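Local coordinates for phosphoserine aminotransferase (Bacillus alcalophilus, PDB 1W23), which catalyses the reversible, pyridoxal-phosphate-dependent transamination of phosphoserine with 2-oxoglutarate, giving 3-phosphohydroxypyruvate and glutamate, in serine biosynthesis, working as a homodimer, at residues E20-E25 and S243-R248; S179-V184 and G258-I263; V299-R304 and G331-S336. All coordinates share one frame; numbering follows the deposited sequence. Where two conformers were deposited one is given.

Contact 1 (E20-E25 and S243-R248); sequences ERAQKE and SIYMLR
The phenol of Tyr245 donates a short hydrogen bond to the carboxylate of Glu25, 2.6 Å from OH to OE1. The bond uses the anti lone pair of OE1, on the side turned from the other oxygen, and the carboxylate plane is tilted 49° to the ring. Glu25, the first residue after helix 16-24 to leave helical backbone angles, has its CG in the crowded place between backbone N and carbonyl carbon (chi1 68°); the chain then runs out extended to the phenol. A water donates to Ala22 O at 2.8 Å and, weakly, to Tyr245 OH, so a weak water bridge adds a backbone link to the side-chain bond. Beside this pair, two guanidinium groups stack: Arg21, extended from CG to NE, crosses Arg248, which is bent at chi2 and chi3, and their planes lie 9° apart. Arg21 NH2 sits over the centre of the Arg248 group, 3.4 Å from its NH2. Two like charges so close probably depend on their other partners: Asp252 forms a salt bridge with Arg21 NH1, and Gln52 accepts a hydrogen bond from Arg248 NH1. Glu25 OE1, 4.4 Å from Arg248 NH2, is too far for a salt bridge but would probably ease the repulsion a little. The apolar part centres on Ala22, whose CB lies at the ring edge of Tyr245, 3.9 Å from CE2, and meets Met246 SD at 3.6 Å. Phe29 and Phe242 also meet the Tyr245 ring, while Leu26 of the second subunit packs on Ala22 and Met37 of that subunit on Met246. The whole is a buried, oblique helix-helix crossing, axes 10.8 Å apart, which joins the N-terminal helix 16-24 to helix 241-256 at the subunit interface of this class-V aminotransferase dimer.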
ATOM      1  N   GLU A  20      10.484 -12.091 -14.011  1.00 10.09           N
ATOM      2  CA  GLU A  20      10.378 -13.446 -14.534  1.00 10.07           C
ATOM      3  C   GLU A  20      10.181 -14.450 -13.422  1.00  9.57           C
ATOM      4  O   GLU A  20       9.386 -15.369 -13.557  1.00 10.45           O
ATOM      5  CB  GLU A  20      11.602 -13.767 -15.376  1.00 11.54           C
ATOM      6  CG  GLU A  20      11.675 -13.029 -16.701  1.00 13.06           C
ATOM      7  CD  GLU A  20      12.985 -13.012 -17.418  1.00 18.23           C
ATOM      8  OE1 GLU A  20      14.026 -13.118 -16.747  1.00 21.95           O
ATOM      9  OE2 GLU A  20      13.021 -12.827 -18.650  1.00 22.79           O
ATOM     10  N   ARG A  21      10.891 -14.274 -12.311  1.00  9.93           N
ATOM     11  CA  ARG A  21      10.703 -15.115 -11.119  1.00 10.31           C
ATOM     12  C   ARG A  21       9.269 -15.012 -10.608  1.00  9.77           C
ATOM     13  O   ARG A  21       8.617 -16.008 -10.347  1.00 10.78           O
ATOM     14  CB  ARG A  21      11.732 -14.694 -10.056  1.00 10.50           C
ATOM     15  CG  ARG A  21      11.671 -15.419  -8.741  1.00 10.77           C
ATOM     16  CD  ARG A  21      12.762 -14.910  -7.811  1.00 11.27           C
ATOM     17  NE  ARG A  21      12.773 -15.635  -6.556  1.00 11.52           N
ATOM     18  CZ  ARG A  21      13.567 -15.283  -5.532  1.00 11.36           C
ATOM     19  NH1 ARG A  21      14.380 -14.203  -5.618  1.00 11.12           N
ATOM     20  NH2 ARG A  21      13.558 -16.016  -4.417  1.00 12.30           N
ATOM     21  N   ALA A  22       8.799 -13.764 -10.485  1.00  9.49           N
ATOM     22  CA  ALA A  22       7.431 -13.579  -9.990  1.00  9.69           C
ATOM     23  C   ALA A  22       6.410 -14.221 -10.930  1.00  9.46           C
ATOM     24  O   ALA A  22       5.414 -14.822 -10.490  1.00 10.52           O
ATOM     25  CB  ALA A  22       7.152 -12.081  -9.867  1.00 10.30           C
ATOM     26  N   GLN A  23       6.596 -14.073 -12.242  1.00  9.46           N
ATOM     27  CA  GLN A  23       5.684 -14.656 -13.218  1.00  9.80           C
ATOM     28  C   GLN A  23       5.625 -16.185 -13.049  1.00 10.25           C
ATOM     29  O   GLN A  23       4.551 -16.771 -13.030  1.00 10.91           O
ATOM     30  CB  GLN A  23       6.110 -14.292 -14.625  1.00  9.89           C
ATOM     31  CG  GLN A  23       5.153 -14.791 -15.700  1.00 10.16           C
ATOM     32  CD  GLN A  23       5.648 -14.474 -17.085  1.00 11.30           C
ATOM     33  OE1 GLN A  23       6.836 -14.682 -17.426  1.00 12.61           O
ATOM     34  NE2 GLN A  23       4.794 -13.945 -17.935  1.00 12.14           N
ATOM     35  N   LYS A  24       6.802 -16.814 -12.987  1.00 10.42           N
ATOM     36  CA  LYS A  24       6.861 -18.266 -12.961  1.00 11.16           C
ATOM     37  C   LYS A  24       6.104 -18.833 -11.784  1.00 11.46           C
ATOM     38  O   LYS A  24       5.425 -19.861 -11.937  1.00 12.99           O
ATOM     39  CB  LYS A  24       8.336 -18.723 -12.941  1.00 13.14           C
ATOM     40  CG  LYS A  24       8.513 -20.224 -13.071  1.00 18.37           C
ATOM     41  CD  LYS A  24      10.048 -20.523 -13.013  1.00 25.43           C
ATOM     42  CE  LYS A  24      10.353 -22.015 -13.204  1.00 44.38           C
ATOM     43  NZ  LYS A  24      11.823 -22.221 -13.517  1.00 65.41           N
ATOM     44  N   GLU A  25       6.188 -18.206 -10.632  1.00 11.12           N
ATOM     45  CA  GLU A  25       5.590 -18.731  -9.406  1.00 11.27           C
ATOM     46  C   GLU A  25       4.320 -17.976  -8.979  1.00 10.52           C
ATOM     47  O   GLU A  25       3.886 -18.132  -7.830  1.00 11.46           O
ATOM     48  CB  GLU A  25       6.628 -18.844  -8.264  1.00 11.56           C
ATOM     49  CG  GLU A  25       7.171 -17.518  -7.719  1.00 11.78           C
ATOM     50  CD  GLU A  25       8.463 -17.632  -6.920  1.00 11.91           C
ATOM     51  OE1 GLU A  25       8.877 -16.638  -6.324  1.00 12.34           O
ATOM     52  OE2 GLU A  25       9.094 -18.696  -6.840  1.00 16.01           O
ATOM     53  N   SER A 243       3.933  -6.492  -2.741  1.00  8.35           N
ATOM     54  CA  SER A 243       4.985  -5.459  -2.884  1.00  8.76           C
ATOM     55  C   SER A 243       6.235  -5.853  -2.109  1.00  8.63           C
ATOM     56  O   SER A 243       7.363  -5.632  -2.630  1.00  9.16           O
ATOM     57  CB  SER A 243       4.481  -4.092  -2.451  1.00 10.04           C
ATOM     58  OG  SER A 243       3.453  -3.634  -3.282  1.00 12.55           O
ATOM     59  N   ILE A 244       6.103  -6.383  -0.911  1.00  8.70           N
ATOM     60  CA  ILE A 244       7.278  -6.798  -0.133  1.00  8.77           C
ATOM     61  C   ILE A 244       7.952  -7.995  -0.773  1.00  8.82           C
ATOM     62  O   ILE A 244       9.207  -8.080  -0.812  1.00  9.08           O
ATOM     63  CB  ILE A 244       6.880  -7.023   1.347  1.00  9.00           C
ATOM     64  CG1 ILE A 244       6.504  -5.684   1.995  1.00  8.72           C
ATOM     65  CG2 ILE A 244       7.984  -7.733   2.105  1.00  9.47           C
ATOM     66  CD1 ILE A 244       5.688  -5.782   3.272  1.00 10.19           C
ATOM     67  N   TYR A 245       7.189  -8.932  -1.320  1.00  8.72           N
ATOM     68  CA  TYR A 245       7.764 -10.058  -2.069  1.00  9.06           C
ATOM     69  C   TYR A 245       8.529  -9.542  -3.269  1.00  8.42           C
ATOM     70  O   TYR A 245       9.672 -10.001  -3.536  1.00  8.98           O
ATOM     71  CB  TYR A 245       6.579 -10.973  -2.487  1.00  9.62           C
ATOM     72  CG  TYR A 245       6.928 -11.886  -3.621  1.00  9.11           C
ATOM     73  CD1 TYR A 245       7.599 -13.093  -3.432  1.00  9.79           C
ATOM     74  CD2 TYR A 245       6.600 -11.562  -4.936  1.00  9.96           C
ATOM     75  CE1 TYR A 245       7.906 -13.917  -4.500  1.00  9.84           C
ATOM     76  CE2 TYR A 245       6.933 -12.361  -5.988  1.00 10.84           C
ATOM     77  CZ  TYR A 245       7.596 -13.562  -5.755  1.00 10.24           C
ATOM     78  OH  TYR A 245       7.922 -14.325  -6.855  1.00 12.62           O
ATOM     79  N   MET A 246       7.986  -8.588  -4.033  1.00  8.60           N
ATOM     80  CA  MET A 246       8.728  -8.063  -5.189  1.00  8.71           C
ATOM     81  C   MET A 246       9.981  -7.340  -4.744  1.00  8.60           C
ATOM     82  O   MET A 246      11.030  -7.443  -5.419  1.00  8.96           O
ATOM     83  CB  MET A 246       7.828  -7.155  -6.029  1.00  8.77           C
ATOM     84  CG  MET A 246       6.805  -7.898  -6.842  1.00 10.52           C
ATOM     85  SD  MET A 246       7.465  -9.027  -8.048  1.00 12.51           S
ATOM     86  CE  MET A 246       8.584  -8.032  -8.975  1.00 13.39           C
ATOM     87  N   LEU A 247       9.932  -6.566  -3.655  1.00  8.50           N
ATOM     88  CA  LEU A 247      11.088  -5.942  -3.068  1.00  8.66           C
ATOM     89  C   LEU A 247      12.163  -7.003  -2.757  1.00  8.75           C
ATOM     90  O   LEU A 247      13.341  -6.823  -3.108  1.00  9.12           O
ATOM     91  CB  LEU A 247      10.669  -5.179  -1.802  1.00  9.39           C
ATOM     92  CG  LEU A 247      11.794  -4.662  -0.887  1.00 11.42           C
ATOM     93  CD1 LEU A 247      12.652  -3.652  -1.472  1.00 16.44           C
ATOM     94  CD2 LEU A 247      11.153  -4.206   0.433  1.00 18.46           C
ATOM     95  N   ARG A 248      11.780  -8.109  -2.115  1.00  8.90           N
ATOM     96  CA  ARG A 248      12.718  -9.181  -1.869  1.00  9.10           C
ATOM     97  C   ARG A 248      13.372  -9.607  -3.174  1.00  8.98           C
ATOM     98  O   ARG A 248      14.605  -9.770  -3.244  1.00  9.23           O
ATOM     99  CB  ARG A 248      11.967 -10.320  -1.139  1.00  9.19           C
ATOM    100  CG  ARG A 248      12.861 -11.437  -0.572  1.00 10.61           C
ATOM    101  CD  ARG A 248      13.503 -12.399  -1.594  1.00 10.71           C
ATOM    102  NE  ARG A 248      12.481 -12.993  -2.492  1.00 10.66           N
ATOM    103  CZ  ARG A 248      11.843 -14.102  -2.208  1.00 11.29           C
ATOM    104  NH1 ARG A 248      12.101 -14.826  -1.120  1.00 13.47           N
ATOM    105  NH2 ARG A 248      10.878 -14.529  -3.058  1.00 12.79           N
TER
HETATM  106  O   HOH W   1       5.009 -14.524  -7.703  1.00 10.93           O

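Contact 2 (S179-V184 and G258-I263); sequences SRPLKV and GGAEAI
Here the first turn of helix 259-279 packs against an irregular loop between strands 169-172 and 189-193 of the mixed seven-stranded sheet of the aminotransferase fold. Gly258, with phi 114°, closes the preceding helix in a Schellman motif. The apolar contacts centre on Ala260 and Pro181. Ala260 CB points toward the loop and touches the peptide link between Arg180 and Pro181, 3.7 Å from Arg180 C; the small side chain permits an approach of 4.8 Å between Arg180 CA and Ala260 CA. Pro181 lies across the Glu261 side chain at about a right angle, its CG 3.8 Å from Glu261 CG. The polar groups of the loop find their partners away from this helix turn: Arg180 NH2 forms a salt bridge with Asp176, whose backbone O accepts from Ser179 OG, and Asn267, further along helix 259-279, donates to Ser179 O. Arg180 N, by contrast, is buried by the contact with no partner in the model. One helical turn on from Ala260, the methyl CG2 of Ile263 rests 3.7 Å from Ser179 O.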
ATOM      1  N   SER A 179      21.534   2.721  -4.407  1.00  9.40           N
ATOM      2  CA  SER A 179      22.223   2.945  -5.679  1.00  9.41           C
ATOM      3  C   SER A 179      23.748   3.012  -5.531  1.00  9.32           C
ATOM      4  O   SER A 179      24.444   3.157  -6.530  1.00  9.67           O
ATOM      5  CB  SER A 179      21.734   4.238  -6.318  1.00  9.74           C
ATOM      6  OG  SER A 179      22.037   5.365  -5.519  1.00  9.99           O
ATOM      7  N   ARG A 180      24.198   2.924  -4.295  1.00  9.97           N
ATOM      8  CA  ARG A 180      25.596   3.101  -3.898  1.00 10.30           C
ATOM      9  C   ARG A 180      25.724   2.707  -2.452  1.00 10.85           C
ATOM     10  O   ARG A 180      24.733   2.649  -1.726  1.00 11.16           O
ATOM     11  CB  ARG A 180      26.048   4.555  -4.129  1.00 10.58           C
ATOM     12  CG  ARG A 180      25.132   5.582  -3.477  1.00 10.64           C
ATOM     13  CD  ARG A 180      25.502   6.999  -3.905  1.00 10.98           C
ATOM     14  NE  ARG A 180      24.528   7.921  -3.276  1.00 10.90           N
ATOM     15  CZ  ARG A 180      24.699   9.245  -3.215  1.00 10.91           C
ATOM     16  NH1 ARG A 180      25.758   9.860  -3.771  1.00 11.31           N
ATOM     17  NH2 ARG A 180      23.787  10.000  -2.564  1.00 10.87           N
ATOM     18  N   PRO A 181      26.955   2.499  -1.972  1.00 11.02           N
ATOM     19  CA  PRO A 181      27.119   2.262  -0.527  1.00 11.74           C
ATOM     20  C   PRO A 181      26.674   3.461   0.295  1.00 11.79           C
ATOM     21  O   PRO A 181      26.737   4.601  -0.163  1.00 13.57           O
ATOM     22  CB  PRO A 181      28.633   1.988  -0.384  1.00 14.36           C
ATOM     23  CG  PRO A 181      29.041   1.495  -1.750  1.00 13.65           C
ATOM     24  CD  PRO A 181      28.225   2.402  -2.688  1.00 12.33           C
ATOM     25  N   LEU A 182      26.286   3.181   1.530  1.00 11.65           N
ATOM     26  CA  LEU A 182      25.815   4.181   2.470  1.00 12.75           C
ATOM     27  C   LEU A 182      26.341   3.880   3.858  1.00 13.68           C
ATOM     28  O   LEU A 182      26.226   2.740   4.259  1.00 16.59           O
ATOM     29  CB  LEU A 182      24.290   4.103   2.405  0.70 16.23           C
ATOM     30  CG  LEU A 182      23.456   5.062   3.206  0.70 14.07           C
ATOM     31  CD1 LEU A 182      23.710   6.499   2.859  0.70 15.36           C
ATOM     32  CD2 LEU A 182      21.951   4.778   2.993  0.70 16.03           C
ATOM     33  N   LYS A 183      26.738   4.880   4.598  1.00 13.49           N
ATOM     34  CA  LYS A 183      27.076   4.810   6.024  1.00 14.32           C
ATOM     35  C   LYS A 183      25.802   5.120   6.816  1.00 12.59           C
ATOM     36  O   LYS A 183      25.520   6.297   7.103  1.00 13.37           O
ATOM     37  CB  LYS A 183      28.153   5.822   6.392  1.00 18.68           C
ATOM     38  CG  LYS A 183      28.600   5.928   7.842  1.00 38.52           C
ATOM     39  CD  LYS A 183      29.899   6.752   8.056  1.00 51.70           C
ATOM     40  CE  LYS A 183      30.014   7.592   9.311  1.00 53.28           C
ATOM     41  NZ  LYS A 183      30.779   8.859   9.132  1.00 54.50           N
ATOM     42  N   VAL A 184      25.026   4.065   7.098  1.00 12.54           N
ATOM     43  CA  VAL A 184      23.711   4.221   7.731  1.00 12.50           C
ATOM     44  C   VAL A 184      23.834   4.908   9.088  1.00 12.36           C
ATOM     45  O   VAL A 184      22.924   5.642   9.475  1.00 12.87           O
ATOM     46  CB  VAL A 184      23.024   2.860   7.758  1.00 12.78           C
ATOM     47  CG1 VAL A 184      21.800   2.857   8.636  1.00 14.01           C
ATOM     48  CG2 VAL A 184      22.676   2.399   6.350  1.00 14.78           C
ATOM     49  N   GLY A 258      26.450  -8.061  -7.351  1.00 10.27           N
ATOM     50  CA  GLY A 258      27.607  -7.591  -6.619  1.00 11.05           C
ATOM     51  C   GLY A 258      27.314  -6.510  -5.589  1.00 10.83           C
ATOM     52  O   GLY A 258      28.231  -5.883  -5.069  1.00 12.72           O
ATOM     53  N   GLY A 259      26.060  -6.277  -5.255  1.00  9.94           N
ATOM     54  CA  GLY A 259      25.736  -5.387  -4.183  1.00 10.45           C
ATOM     55  C   GLY A 259      25.876  -3.918  -4.531  1.00 10.20           C
ATOM     56  O   GLY A 259      25.920  -3.515  -5.688  1.00 10.52           O
ATOM     57  N   ALA A 260      25.923  -3.101  -3.462  1.00 11.36           N
ATOM     58  CA  ALA A 260      25.910  -1.667  -3.616  1.00 10.71           C
ATOM     59  C   ALA A 260      27.125  -1.156  -4.334  1.00 10.48           C
ATOM     60  O   ALA A 260      27.038  -0.167  -5.091  1.00 10.59           O
ATOM     61  CB  ALA A 260      25.779  -1.025  -2.231  1.00 13.04           C
ATOM     62  N   GLU A 261      28.311  -1.730  -4.100  1.00 12.15           N
ATOM     63  CA  GLU A 261      29.514  -1.261  -4.785  1.00 12.40           C
ATOM     64  C   GLU A 261      29.409  -1.509  -6.271  1.00 11.35           C
ATOM     65  O   GLU A 261      29.788  -0.680  -7.125  1.00 12.52           O
ATOM     66  CB  GLU A 261      30.779  -1.938  -4.218  1.00 16.75           C
ATOM     67  CG  GLU A 261      31.093  -1.575  -2.811  1.00 24.11           C
ATOM     68  CD  GLU A 261      32.529  -1.995  -2.462  1.00 33.14           C
ATOM     69  OE1 GLU A 261      33.212  -2.764  -3.208  1.00 45.20           O
ATOM     70  OE2 GLU A 261      33.025  -1.515  -1.401  1.00 43.91           O
ATOM     71  N   ALA A 262      28.904  -2.698  -6.656  1.00 10.50           N
ATOM     72  CA  ALA A 262      28.813  -3.020  -8.090  1.00 10.61           C
ATOM     73  C   ALA A 262      27.778  -2.168  -8.772  1.00 10.46           C
ATOM     74  O   ALA A 262      27.991  -1.730  -9.909  1.00 10.70           O
ATOM     75  CB  ALA A 262      28.514  -4.500  -8.315  1.00 11.79           C
ATOM     76  N   ILE A 263      26.657  -1.919  -8.105  1.00 10.01           N
ATOM     77  CA  ILE A 263      25.598  -1.158  -8.742  1.00  9.81           C
ATOM     78  C   ILE A 263      26.052   0.289  -8.880  1.00  9.92           C
ATOM     79  O   ILE A 263      25.696   0.969  -9.883  1.00 10.32           O
ATOM     80  CB  ILE A 263      24.236  -1.333  -8.093  1.00 10.89           C
ATOM     81  CG1 ILE A 263      23.104  -0.995  -9.108  0.60 12.82           C
ATOM     82  CG2 ILE A 263      24.018  -0.486  -6.874  1.00 12.26           C
ATOM     83  CD1 ILE A 263      22.902  -1.881 -10.301  0.60 15.07           C
TER

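Contact 3 (V299-R304 and G331-S336); sequences VTFNLR and GGCRAS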
ATOM      1  N   VAL A 299      18.502  12.564 -14.760  1.00  8.75           N
ATOM      2  CA  VAL A 299      19.272  13.513 -15.567  1.00  9.07           C
ATOM      3  C   VAL A 299      18.310  14.503 -16.199  1.00  8.70           C
ATOM      4  O   VAL A 299      17.490  14.143 -17.063  1.00  9.44           O
ATOM      5  CB  VAL A 299      20.097  12.785 -16.645  1.00  9.29           C
ATOM      6  CG1 VAL A 299      20.871  13.813 -17.449  1.00 11.52           C
ATOM      7  CG2 VAL A 299      21.004  11.721 -16.064  1.00 10.38           C
ATOM      8  N   THR A 300      18.399  15.754 -15.765  1.00  8.83           N
ATOM      9  CA  THR A 300      17.462  16.797 -16.196  1.00  9.19           C
ATOM     10  C   THR A 300      18.125  17.742 -17.190  1.00  9.35           C
ATOM     11  O   THR A 300      19.271  18.210 -16.981  1.00  9.76           O
ATOM     12  CB  THR A 300      16.910  17.542 -14.973  1.00  9.93           C
ATOM     13  OG1 THR A 300      18.015  18.008 -14.205  1.00 10.16           O
ATOM     14  CG2 THR A 300      16.001  16.643 -14.142  1.00  9.99           C
ATOM     15  N   PHE A 301      17.430  18.060 -18.296  1.00  9.63           N
ATOM     16  CA  PHE A 301      18.051  18.906 -19.309  1.00  9.80           C
ATOM     17  C   PHE A 301      16.951  19.541 -20.176  1.00  9.75           C
ATOM     18  O   PHE A 301      15.818  19.100 -20.217  1.00 10.71           O
ATOM     19  CB  PHE A 301      19.043  18.164 -20.185  1.00  9.74           C
ATOM     20  CG  PHE A 301      18.493  16.979 -20.954  1.00  9.81           C
ATOM     21  CD1 PHE A 301      18.119  17.144 -22.297  1.00 10.87           C
ATOM     22  CD2 PHE A 301      18.333  15.733 -20.394  1.00 10.91           C
ATOM     23  CE1 PHE A 301      17.613  16.090 -23.045  1.00 12.08           C
ATOM     24  CE2 PHE A 301      17.859  14.666 -21.169  1.00 12.52           C
ATOM     25  CZ  PHE A 301      17.510  14.864 -22.483  1.00 11.67           C
ATOM     26  N   ASN A 302      17.370  20.601 -20.878  1.00 10.15           N
ATOM     27  CA  ASN A 302      16.525  21.316 -21.846  1.00 10.95           C
ATOM     28  C   ASN A 302      17.301  21.480 -23.146  1.00  9.85           C
ATOM     29  O   ASN A 302      18.529  21.549 -23.136  1.00 11.17           O
ATOM     30  CB  ASN A 302      16.135  22.729 -21.331  1.00 13.53           C
ATOM     31  CG  ASN A 302      15.072  22.713 -20.293  1.00 13.67           C
ATOM     32  OD1 ASN A 302      13.874  22.769 -20.666  1.00 15.04           O
ATOM     33  ND2 ASN A 302      15.437  22.637 -19.015  1.00 15.82           N
ATOM     34  N   LEU A 303      16.580  21.667 -24.235  1.00 10.50           N
ATOM     35  CA  LEU A 303      17.116  22.138 -25.502  1.00 10.80           C
ATOM     36  C   LEU A 303      17.074  23.662 -25.484  1.00 11.70           C
ATOM     37  O   LEU A 303      16.713  24.286 -24.485  1.00 12.20           O
ATOM     38  CB  LEU A 303      16.372  21.479 -26.670  1.00 10.77           C
ATOM     39  CG  LEU A 303      16.717  20.002 -26.920  1.00 10.80           C
ATOM     40  CD1 LEU A 303      16.144  19.048 -25.870  1.00 11.48           C
ATOM     41  CD2 LEU A 303      16.249  19.597 -28.322  1.00 12.60           C
ATOM     42  N   ARG A 304      17.460  24.338 -26.590  1.00 12.73           N
ATOM     43  CA  ARG A 304      17.580  25.796 -26.544  1.00 12.15           C
ATOM     44  C   ARG A 304      16.258  26.551 -26.478  1.00 13.74           C
ATOM     45  O   ARG A 304      16.239  27.745 -26.128  1.00 15.32           O
ATOM     46  CB  ARG A 304      18.368  26.312 -27.766  1.00 12.46           C
ATOM     47  CG  ARG A 304      19.875  26.140 -27.643  1.00 12.84           C
ATOM     48  CD  ARG A 304      20.639  26.955 -28.705  1.00 13.05           C
ATOM     49  NE  ARG A 304      22.075  26.955 -28.390  1.00 12.27           N
ATOM     50  CZ  ARG A 304      22.941  26.031 -28.857  1.00 11.43           C
ATOM     51  NH1 ARG A 304      22.546  25.085 -29.718  1.00 12.71           N
ATOM     52  NH2 ARG A 304      24.195  26.115 -28.423  1.00 12.57           N
ATOM     53  N   GLY A 331       8.971  21.236 -16.579  1.00 15.92           N
ATOM     54  CA  GLY A 331       9.203  21.139 -18.005  1.00 16.71           C
ATOM     55  C   GLY A 331      10.547  20.502 -18.324  1.00 14.27           C
ATOM     56  O   GLY A 331      11.175  19.797 -17.571  1.00 14.55           O
ATOM     57  N   GLY A 332      11.003  20.765 -19.580  1.00 15.22           N
ATOM     58  CA  GLY A 332      12.175  20.157 -20.130  1.00 13.48           C
ATOM     59  C   GLY A 332      12.078  18.642 -20.184  1.00 12.11           C
ATOM     60  O   GLY A 332      11.003  18.069 -20.420  1.00 12.08           O
ATOM     61  N   CYS A 333      13.228  17.983 -19.997  1.00 10.97           N
ATOM     62  CA  CYS A 333      13.387  16.560 -20.176  1.00 10.39           C
ATOM     63  C   CYS A 333      13.977  15.954 -18.898  1.00  9.11           C
ATOM     64  O   CYS A 333      14.753  16.630 -18.190  1.00 10.12           O
ATOM     65  CB  CYS A 333      14.332  16.240 -21.341  1.00 11.06           C
ATOM     66  SG  CYS A 333      13.861  17.083 -22.876  1.00 12.63           S
ATOM     67  N   ARG A 334      13.673  14.711 -18.624  1.00  9.32           N
ATOM     68  CA  ARG A 334      14.227  14.014 -17.462  1.00  9.01           C
ATOM     69  C   ARG A 334      14.404  12.560 -17.844  1.00  8.98           C
ATOM     70  O   ARG A 334      13.444  11.859 -18.098  1.00  9.45           O
ATOM     71  CB  ARG A 334      13.315  14.121 -16.242  1.00  9.26           C
ATOM     72  CG  ARG A 334      13.859  13.374 -15.033  1.00  9.40           C
ATOM     73  CD  ARG A 334      13.074  13.662 -13.761  1.00  9.25           C
ATOM     74  NE  ARG A 334      11.647  13.357 -13.913  1.00  9.33           N
ATOM     75  CZ  ARG A 334      10.793  13.377 -12.897  1.00  9.99           C
ATOM     76  NH1 ARG A 334      11.189  13.661 -11.673  1.00 10.47           N
ATOM     77  NH2 ARG A 334       9.487  13.110 -13.156  1.00 11.07           N
ATOM     78  N   ALA A 335      15.677  12.113 -17.884  1.00  8.84           N
ATOM     79  CA  ALA A 335      15.999  10.709 -18.123  1.00  9.09           C
ATOM     80  C   ALA A 335      16.237  10.051 -16.746  1.00  8.76           C
ATOM     81  O   ALA A 335      17.272  10.326 -16.106  1.00  9.52           O
ATOM     82  CB  ALA A 335      17.236  10.555 -19.010  1.00 10.01           C
ATOM     83  N   SER A 336      15.298   9.243 -16.276  1.00  8.65           N
ATOM     84  CA  SER A 336      15.447   8.539 -15.002  1.00  8.74           C
ATOM     85  C   SER A 336      16.154   7.223 -15.281  1.00  8.55           C
ATOM     86  O   SER A 336      15.737   6.441 -16.124  1.00  9.54           O
ATOM     87  CB  SER A 336      14.105   8.354 -14.335  1.00  9.29           C
ATOM     88  OG  SER A 336      13.508   9.604 -14.012  1.00  9.60           O
TER
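Two neighbouring strands of the small antiparallel sheet 286-287, 298-302 and 333-336 make this contact. Val299 with Ala335 and Phe301 with Cys333 are hydrogen-bonded pairs, and Thr300 with Arg334 is the non-hydrogen-bonded pair between them. The straightest bond runs from Val299 N to Ala335 O, 2.9 Å and 174° at the hydrogen, although the donor stands above the carbonyl plane; Cys333 N approaches Phe301 O at 2.8 Å almost along the C=O axis. On the face carrying Phe301, its CG takes the crowded position between backbone N and carbonyl carbon (chi1 59°), which lays the ring across to the other strand. Cys333 CB sits over the ring centre, 3.7 Å from the centroid, as a CH-pi contact, and SG lies obliquely to the ring. An alanine in place of Phe301 would remove the ring face under Cys333 CB and would probably loosen the packing onto Ile278 and Met353. Asn302 OD1, which accepts a hydrogen bond from Asn309 ND2, is 3.2 Å from Gly332 CA; a CB on Gly332 would clash with it and with Phe301 O. On the other face, Thr300 CG2 runs alongside Arg334 CG, while Arg334 NH1 donates to the backbone O of Thr152, a cofactor-binding residue. The face bearing Val299, Phe301 and Cys333 is covered by helices 259-279, 306-318 and 343-359, and strand 286-287 flanks strand 298-302 on its other edge.

How the contacts relate
The three contacts are well separated: the centres of contacts 1 and 2 lie about 22 Å apart, those of contacts 2 and 3 about 27 Å, and those of 1 and 3 about 32 Å, with no two touching. Along the chain contacts 1 and 2 interleave, since 179-184 falls between 20-25 and 243-248, whereas contact 3 opens after both have closed. Consecutive helices link the first two: helix 241-256 serves contact 1 and helix 259-279 begins in contact 2. That second helix runs on to cover the sheet face of contact 3. Contact 1 thus sits at the dimer interface, contact 2 joins a large-sheet loop to helix 259-279, and contact 3 builds the small sheet near the cofactor.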